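Local coordinates for chemotaxis transducer (Pseudomonas aeruginosa, PDB 6GCV), which senses nitrate for chemotaxis by binding it directly through its PilJ-type ligand-binding domain, at the interface of chains A and B. Numbering follows the deposited sequence. Chains: chain A/B, Chemotaxis transducer.

Contact 1: the interface of chains A and B. Residues chain A 29, 32-33, 36; chain B 32, 119-120, 123.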
loop_
_atom_site.group_PDB
_atom_site.type_symbol
_atom_site.label_atom_id
_atom_site.label_comp_id
_atom_site.label_asym_id
_atom_site.label_seq_id
_atom_site.Cartn_x
_atom_site.Cartn_y
_atom_site.Cartn_z
ATOM N N MET A 29 -1.252 2.009 0.692
ATOM C CA MET A 29 -0.937 1.295 -0.538
ATOM C C MET A 29 -0.914 2.236 -1.741
ATOM O O MET A 29 0.016 2.157 -2.564
ATOM C CB MET A 29 -1.947 0.178 -0.747
ATOM C CG MET A 29 -1.753 -0.638 -2.006
ATOM S SD MET A 29 -2.449 0.128 -3.497
ATOM C CE MET A 29 -4.178 -0.011 -3.156
ATOM N N GLN A 32 2.155 4.213 -2.480
ATOM C CA GLN A 32 3.261 3.436 -3.027
ATOM C C GLN A 32 3.017 3.024 -4.498
ATOM O O GLN A 32 3.936 3.060 -5.317
ATOM C CB GLN A 32 3.529 2.225 -2.130
ATOM C CG GLN A 32 3.804 2.622 -0.698
ATOM C CD GLN A 32 4.960 3.553 -0.596
ATOM O OE1 GLN A 32 6.089 3.117 -0.815
ATOM N NE2 GLN A 32 4.702 4.837 -0.317
ATOM N N LYS A 33 1.780 2.647 -4.788
ATOM C CA LYS A 33 1.406 2.314 -6.171
ATOM C C LYS A 33 1.667 3.467 -7.122
ATOM O O LYS A 33 2.201 3.275 -8.225
ATOM C CB LYS A 33 -0.060 1.845 -6.216
ATOM C CG LYS A 33 -0.536 1.385 -7.594
ATOM C CD LYS A 33 -1.904 0.723 -7.488
ATOM C CE LYS A 33 -2.334 0.128 -8.818
ATOM N NZ LYS A 33 -2.998 1.164 -9.635
ATOM N N ARG A 36 5.381 3.784 -7.849
ATOM C CA ARG A 36 5.839 2.830 -8.823
ATOM C C ARG A 36 5.402 3.172 -10.240
ATOM O O ARG A 36 6.170 3.053 -11.179
ATOM C CB ARG A 36 5.650 1.420 -8.371
ATOM C CG ARG A 36 4.337 0.869 -8.234
ATOM C CD ARG A 36 3.934 0.019 -9.422
ATOM N NE ARG A 36 2.699 -0.677 -9.127
ATOM C CZ ARG A 36 1.873 -1.229 -10.008
ATOM N NH1 ARG A 36 1.945 -0.903 -11.286
ATOM N NH2 ARG A 36 0.812 -1.903 -9.511
ATOM N N GLN B 32 3.372 -3.048 -3.160
ATOM C CA GLN B 32 3.604 -1.891 -4.007
ATOM C C GLN B 32 4.882 -1.144 -3.626
ATOM O O GLN B 32 5.601 -0.658 -4.490
ATOM C CB GLN B 32 2.370 -0.969 -3.955
ATOM C CG GLN B 32 1.089 -1.681 -4.388
ATOM C CD GLN B 32 1.228 -2.281 -5.757
ATOM O OE1 GLN B 32 1.323 -1.547 -6.739
ATOM N NE2 GLN B 32 1.340 -3.617 -5.842
ATOM N N SER B 119 2.468 -7.097 -10.559
ATOM C CA SER B 119 2.332 -6.353 -9.308
ATOM C C SER B 119 0.866 -6.060 -9.013
ATOM O O SER B 119 0.406 -6.205 -7.885
ATOM C CB SER B 119 3.132 -5.039 -9.399
ATOM O OG SER B 119 3.170 -4.366 -8.150
ATOM N N THR B 120 0.140 -5.639 -10.043
ATOM C CA THR B 120 -1.283 -5.360 -9.904
ATOM C C THR B 120 -2.086 -6.628 -9.621
ATOM O O THR B 120 -3.038 -6.616 -8.841
ATOM C CB THR B 120 -1.766 -4.553 -11.097
ATOM O OG1 THR B 120 -1.106 -3.273 -11.038
ATOM C CG2 THR B 120 -3.257 -4.357 -11.084
ATOM N N LEU B 123 -1.472 -7.479 -5.966
ATOM C CA LEU B 123 -2.251 -6.501 -5.198
ATOM C C LEU B 123 -3.725 -6.914 -5.147
ATOM O O LEU B 123 -4.365 -6.876 -4.086
ATOM C CB LEU B 123 -2.090 -5.122 -5.815
ATOM C CG LEU B 123 -2.966 -4.026 -5.242
ATOM C CD1 LEU B 123 -2.744 -3.825 -3.780
ATOM C CD2 LEU B 123 -2.729 -2.729 -6.016
#
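A:Arg36 reaches across from helix 18-42 to hold the amide oxygen of B:Gln32 from one side of its guanidinium group. A:Arg36 NE lies 2.9 Å from B:Gln32 OE1, and A:Arg36 NH2 approaches that same oxygen to 2.8 Å, so two donors grip one acceptor. The amide plane is turned 60° from the guanidinium plane. A:Arg36 NH2 also gives an almost straight bond (171° at hydrogen) to the hydroxyl OG1 of B:Thr120, 2.8 Å away at the guanidinium edge. A folded arginine chain brings the group there: its CG sits between backbone N and carbonyl carbon (chi1 68°), and the chain bends again at chi2. On the chain B side, B:Gln32 NE2 donates to B:Ser119 OG, an intrachain bond, bent and tilted from the amide plane, that is consistent with OE1 being turned to the arginine. Beside this polar knot lies the tight apolar packing. A:Met29 and B:Leu123 meet tip to tip, CG to CD1 at 3.8 Å, while the aliphatic part of A:Lys33 crosses B:Leu123 at about a right angle. The contact is looser toward the far end of that lysine, whose chain bends at chi4 beyond A:Lys33 CE, itself 4.0 Å from B:Leu123 CD2.

Contact 2: the interface of chains A and B. Residues chain A 39, 42-43, 112, 115; chain B 36, 39-40, 43.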
loop_
_atom_site.group_PDB
_atom_site.type_symbol
_atom_site.label_atom_id
_atom_site.label_comp_id
_atom_site.label_asym_id
_atom_site.label_seq_id
_atom_site.Cartn_x
_atom_site.Cartn_y
_atom_site.Cartn_z
ATOM N N LEU A 39 7.573 6.088 -11.492
ATOM C CA LEU A 39 8.924 5.639 -11.831
ATOM C C LEU A 39 8.934 4.829 -13.140
ATOM O O LEU A 39 9.866 4.946 -13.950
ATOM C CB LEU A 39 9.516 4.811 -10.684
ATOM C CG LEU A 39 9.780 5.630 -9.404
ATOM C CD1 LEU A 39 9.966 4.666 -8.243
ATOM C CD2 LEU A 39 10.970 6.523 -9.534
ATOM N N ARG A 42 8.909 7.244 -15.795
ATOM C CA ARG A 42 10.231 7.826 -15.987
ATOM C C ARG A 42 11.131 6.963 -16.860
ATOM O O ARG A 42 11.941 7.472 -17.639
ATOM C CB ARG A 42 10.887 8.112 -14.640
ATOM C CG ARG A 42 12.096 9.010 -14.775
ATOM C CD ARG A 42 12.591 9.550 -13.446
ATOM N NE ARG A 42 13.611 10.547 -13.609
ATOM C CZ ARG A 42 13.391 11.795 -14.038
ATOM N NH1 ARG A 42 12.158 12.236 -14.178
ATOM N NH2 ARG A 42 14.419 12.595 -14.240
ATOM N N LEU A 43 10.942 5.660 -16.753
ATOM C CA LEU A 43 11.659 4.652 -17.530
ATOM C C LEU A 43 11.127 4.466 -18.945
ATOM O O LEU A 43 11.688 3.724 -19.711
ATOM C CB LEU A 43 11.647 3.309 -16.773
ATOM C CG LEU A 43 12.572 3.266 -15.548
ATOM C CD1 LEU A 43 12.103 2.208 -14.547
ATOM C CD2 LEU A 43 13.995 3.005 -15.982
ATOM N N LEU A 112 15.723 12.050 -7.210
ATOM C CA LEU A 112 15.027 10.793 -6.972
ATOM C C LEU A 112 15.165 10.297 -5.524
ATOM O O LEU A 112 14.266 9.678 -5.013
ATOM C CB LEU A 112 15.501 9.699 -7.941
ATOM C CG LEU A 112 15.048 9.882 -9.380
ATOM C CD1 LEU A 112 15.707 8.834 -10.240
ATOM C CD2 LEU A 112 13.526 9.812 -9.489
ATOM N N PHE A 115 12.631 12.246 -3.637
ATOM C CA PHE A 115 11.324 11.680 -3.937
ATOM C C PHE A 115 11.031 10.447 -3.078
ATOM O O PHE A 115 9.951 10.304 -2.489
ATOM C CB PHE A 115 11.231 11.359 -5.420
ATOM C CG PHE A 115 10.004 10.608 -5.792
ATOM C CD1 PHE A 115 8.760 11.180 -5.666
ATOM C CD2 PHE A 115 10.101 9.306 -6.252
ATOM C CE1 PHE A 115 7.642 10.476 -6.030
ATOM C CE2 PHE A 115 8.974 8.623 -6.634
ATOM C CZ PHE A 115 7.763 9.209 -6.503
ATOM N N ARG B 36 8.070 -0.058 -6.025
ATOM C CA ARG B 36 8.662 1.266 -5.981
ATOM C C ARG B 36 10.172 1.169 -5.735
ATOM O O ARG B 36 10.985 1.784 -6.434
ATOM C CB ARG B 36 7.964 2.114 -4.874
ATOM C CG ARG B 36 8.705 3.328 -4.387
ATOM C CD ARG B 36 8.306 3.685 -2.976
ATOM N NE ARG B 36 9.351 4.500 -2.409
ATOM C CZ ARG B 36 9.480 4.772 -1.130
ATOM N NH1 ARG B 36 8.611 4.329 -0.241
ATOM N NH2 ARG B 36 10.498 5.513 -0.723
ATOM N N LEU B 39 12.107 -0.334 -8.712
ATOM C CA LEU B 39 12.262 0.626 -9.808
ATOM C C LEU B 39 13.229 1.738 -9.460
ATOM O O LEU B 39 13.957 2.223 -10.329
ATOM C CB LEU B 39 10.899 1.169 -10.255
ATOM C CG LEU B 39 10.000 0.130 -10.916
ATOM C CD1 LEU B 39 8.604 0.634 -11.056
ATOM C CD2 LEU B 39 10.543 -0.324 -12.241
ATOM N N GLN B 40 13.254 2.164 -8.203
ATOM C CA GLN B 40 14.253 3.139 -7.743
ATOM C C GLN B 40 15.645 2.571 -7.989
ATOM O O GLN B 40 16.544 3.267 -8.463
ATOM C CB GLN B 40 14.111 3.487 -6.239
ATOM C CG GLN B 40 12.993 4.403 -5.736
ATOM C CD GLN B 40 13.133 5.947 -5.891
ATOM O OE1 GLN B 40 12.107 6.558 -6.003
ATOM N NE2 GLN B 40 14.363 6.566 -5.823
ATOM N N LEU B 43 16.709 2.619 -11.553
ATOM C CA LEU B 43 17.122 3.985 -11.888
ATOM C C LEU B 43 18.393 4.446 -11.208
ATOM O O LEU B 43 18.800 5.583 -11.408
ATOM C CB LEU B 43 15.951 4.930 -11.582
ATOM C CG LEU B 43 14.779 4.855 -12.586
ATOM C CD1 LEU B 43 13.485 5.386 -11.995
ATOM C CD2 LEU B 43 15.122 5.633 -13.841
#
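This is a helix-end packing interface between two copies of the PilJ-type sensor domain, a helical bundle; in the deposited two-chain assembly it brings the two copies together, probably as a dimer, where helix 18-42 runs out into a loop. Leucines form its core. A:Leu43 and B:Leu43 reach toward each other tip to tip, with their CD2 methyls 3.6 Å apart, an encounter of equivalent residues typical of a two-fold axis. On either side of this pair the leucines interlock: A:Leu39 CD2 packs on B:Leu43 CD1 at 3.7 Å, and A:Leu43 CD1 on B:Leu39 CD2 at 3.8 Å. The two Leu39 residues themselves meet through their CB atoms. B:Gln40 supplies a polar link beside the leucines. Its CG is anti to the carbonyl carbon (chi1 -75°) and the chain bends at chi2, which brings the amide to the first residue of helix 112-137. There B:Gln40 NE2 donates to the backbone oxygen A:Leu112 O at 3.2 Å, approaching from above the carbonyl plane, 67° out of it. The amide oxygen B:Gln40 OE1 turns to A:Phe115 and lies 3.4 Å from ring atom CD2, with the ring and amide planes 26° apart. A:Leu39 CD1 packs against the CG of B:Gln40.

Contact 3: the interface of chains A and B. Residues chain A 40, 43-45; chain B 39, 42, 112-113.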
loop_
_atom_site.group_PDB
_atom_site.type_symbol
_atom_site.label_atom_id
_atom_site.label_comp_id
_atom_site.label_asym_id
_atom_site.label_seq_id
_atom_site.Cartn_x
_atom_site.Cartn_y
_atom_site.Cartn_z
ATOM N N GLN A 40 7.907 4.039 -13.366
ATOM C CA GLN A 40 7.812 3.301 -14.614
ATOM C C GLN A 40 7.649 4.241 -15.845
ATOM O O GLN A 40 8.221 4.010 -16.905
ATOM C CB GLN A 40 6.708 2.279 -14.539
ATOM C CG GLN A 40 6.750 1.291 -15.687
ATOM C CD GLN A 40 5.974 0.032 -15.373
ATOM O OE1 GLN A 40 5.890 -0.391 -14.213
ATOM N NE2 GLN A 40 5.397 -0.577 -16.393
ATOM N N LEU A 43 10.942 5.660 -16.753
ATOM C CA LEU A 43 11.659 4.652 -17.530
ATOM C C LEU A 43 11.127 4.466 -18.945
ATOM O O LEU A 43 11.688 3.724 -19.711
ATOM C CB LEU A 43 11.647 3.309 -16.773
ATOM C CG LEU A 43 12.572 3.266 -15.548
ATOM C CD1 LEU A 43 12.103 2.208 -14.547
ATOM C CD2 LEU A 43 13.995 3.005 -15.982
ATOM N N GLY A 44 10.034 5.141 -19.302
ATOM C CA GLY A 44 9.489 5.058 -20.672
ATOM C C GLY A 44 8.647 3.839 -20.930
ATOM O O GLY A 44 8.372 3.533 -22.108
ATOM N N ALA A 45 8.219 3.141 -19.865
ATOM C CA ALA A 45 7.407 1.931 -20.018
ATOM C C ALA A 45 6.114 1.989 -19.249
ATOM O O ALA A 45 5.530 0.959 -18.913
ATOM C CB ALA A 45 8.206 0.695 -19.625
ATOM N N LEU B 39 12.107 -0.334 -8.712
ATOM C CA LEU B 39 12.262 0.626 -9.808
ATOM C C LEU B 39 13.229 1.738 -9.460
ATOM O O LEU B 39 13.957 2.223 -10.329
ATOM C CB LEU B 39 10.899 1.169 -10.255
ATOM C CG LEU B 39 10.000 0.130 -10.916
ATOM C CD1 LEU B 39 8.604 0.634 -11.056
ATOM C CD2 LEU B 39 10.543 -0.324 -12.241
ATOM N N ARG B 42 16.410 0.241 -10.177
ATOM C CA ARG B 42 16.646 0.193 -11.617
ATOM C C ARG B 42 17.185 1.518 -12.142
ATOM O O ARG B 42 17.999 1.555 -13.065
ATOM C CB ARG B 42 15.372 -0.201 -12.344
ATOM C CG ARG B 42 15.594 -0.511 -13.808
ATOM C CD ARG B 42 14.408 -1.219 -14.446
ATOM N NE ARG B 42 14.745 -1.726 -15.777
ATOM C CZ ARG B 42 15.532 -2.759 -16.003
ATOM N NH1 ARG B 42 15.895 -3.550 -15.019
ATOM N NH2 ARG B 42 15.848 -3.081 -17.230
ATOM N N LEU B 112 9.023 -4.570 -18.291
ATOM C CA LEU B 112 8.467 -3.783 -17.220
ATOM C C LEU B 112 6.959 -3.790 -17.214
ATOM O O LEU B 112 6.352 -3.723 -16.152
ATOM C CB LEU B 112 8.999 -2.349 -17.246
ATOM C CG LEU B 112 10.468 -2.179 -16.921
ATOM C CD1 LEU B 112 10.877 -0.741 -17.147
ATOM C CD2 LEU B 112 10.763 -2.621 -15.506
ATOM N N ARG B 113 6.317 -3.886 -18.372
ATOM C CA ARG B 113 4.880 -4.002 -18.402
ATOM C C ARG B 113 4.413 -5.324 -17.849
ATOM O O ARG B 113 3.410 -5.354 -17.141
ATOM C CB ARG B 113 4.324 -3.753 -19.800
ATOM C CG ARG B 113 4.496 -2.308 -20.241
ATOM C CD ARG B 113 4.026 -2.112 -21.654
ATOM N NE ARG B 113 4.323 -0.762 -22.124
ATOM C CZ ARG B 113 5.527 -0.348 -22.528
ATOM N NH1 ARG B 113 6.553 -1.173 -22.586
ATOM N NH2 ARG B 113 5.701 0.885 -22.918
#
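Apolar packing joins A:Ala45 to B:Leu112, with the methyl CB of the alanine 3.9 Å from the leucine CD1. A:Leu43 adds to the same cluster, crossing B:Leu112 at about a right angle with CD1 4.1 Å from the CD1 of that leucine. CD of B:Arg42 also comes within 4.1 Å of A:Leu43 CD1, so that one methyl touches residues of two partner helices.

Hydrogen bonding serves here to shape chain A. The amide nitrogen A:Gln40 NE2 donates to the backbone oxygen A:Ala45 O at 3.0 Å and 165° at hydrogen; the acceptor lies in the amide plane, while the nitrogen comes from above the carbonyl plane, 46° out of it. The extended glutamine, with CG anti to the backbone N (chi1 -168°), spans from the helix to the loop and ties the turn down. It also places A:Gln40 NE2 beside the partner's main chain, 3.3 Å from B:Leu112 O.

Contacts over a flat group complete the set. A:Ala45 O sits above one face of the B:Arg113 guanidinium, 3.7 Å from its plane and displaced toward the rim, while the terminal nitrogen B:Arg113 NH2 touches A:Ala45 CA at 3.5 Å. By seating the loop after helix 18-42 against the start of the partner's helix 112-137, the site probably steadies the relative position of the two sensor domains.

Contacts 2 and 3 nearly merge, their C-alpha centres about 8 Å apart, and they share A:Leu43 and B:Leu39. Contact 1 lies about 13 Å from each, centre to centre, farther back along the subunits. Helices 18-42 and 112-137 enter all three, and with the loop that follows helix 18-42 they carry the association over this stretch of the probable dimer. The interface is two-fold symmetric overall, yet the Gln40 side chains adopt different conformers in the two chains, so the match is not exact at that residue. The structure alone does not show whether this matters for signalling.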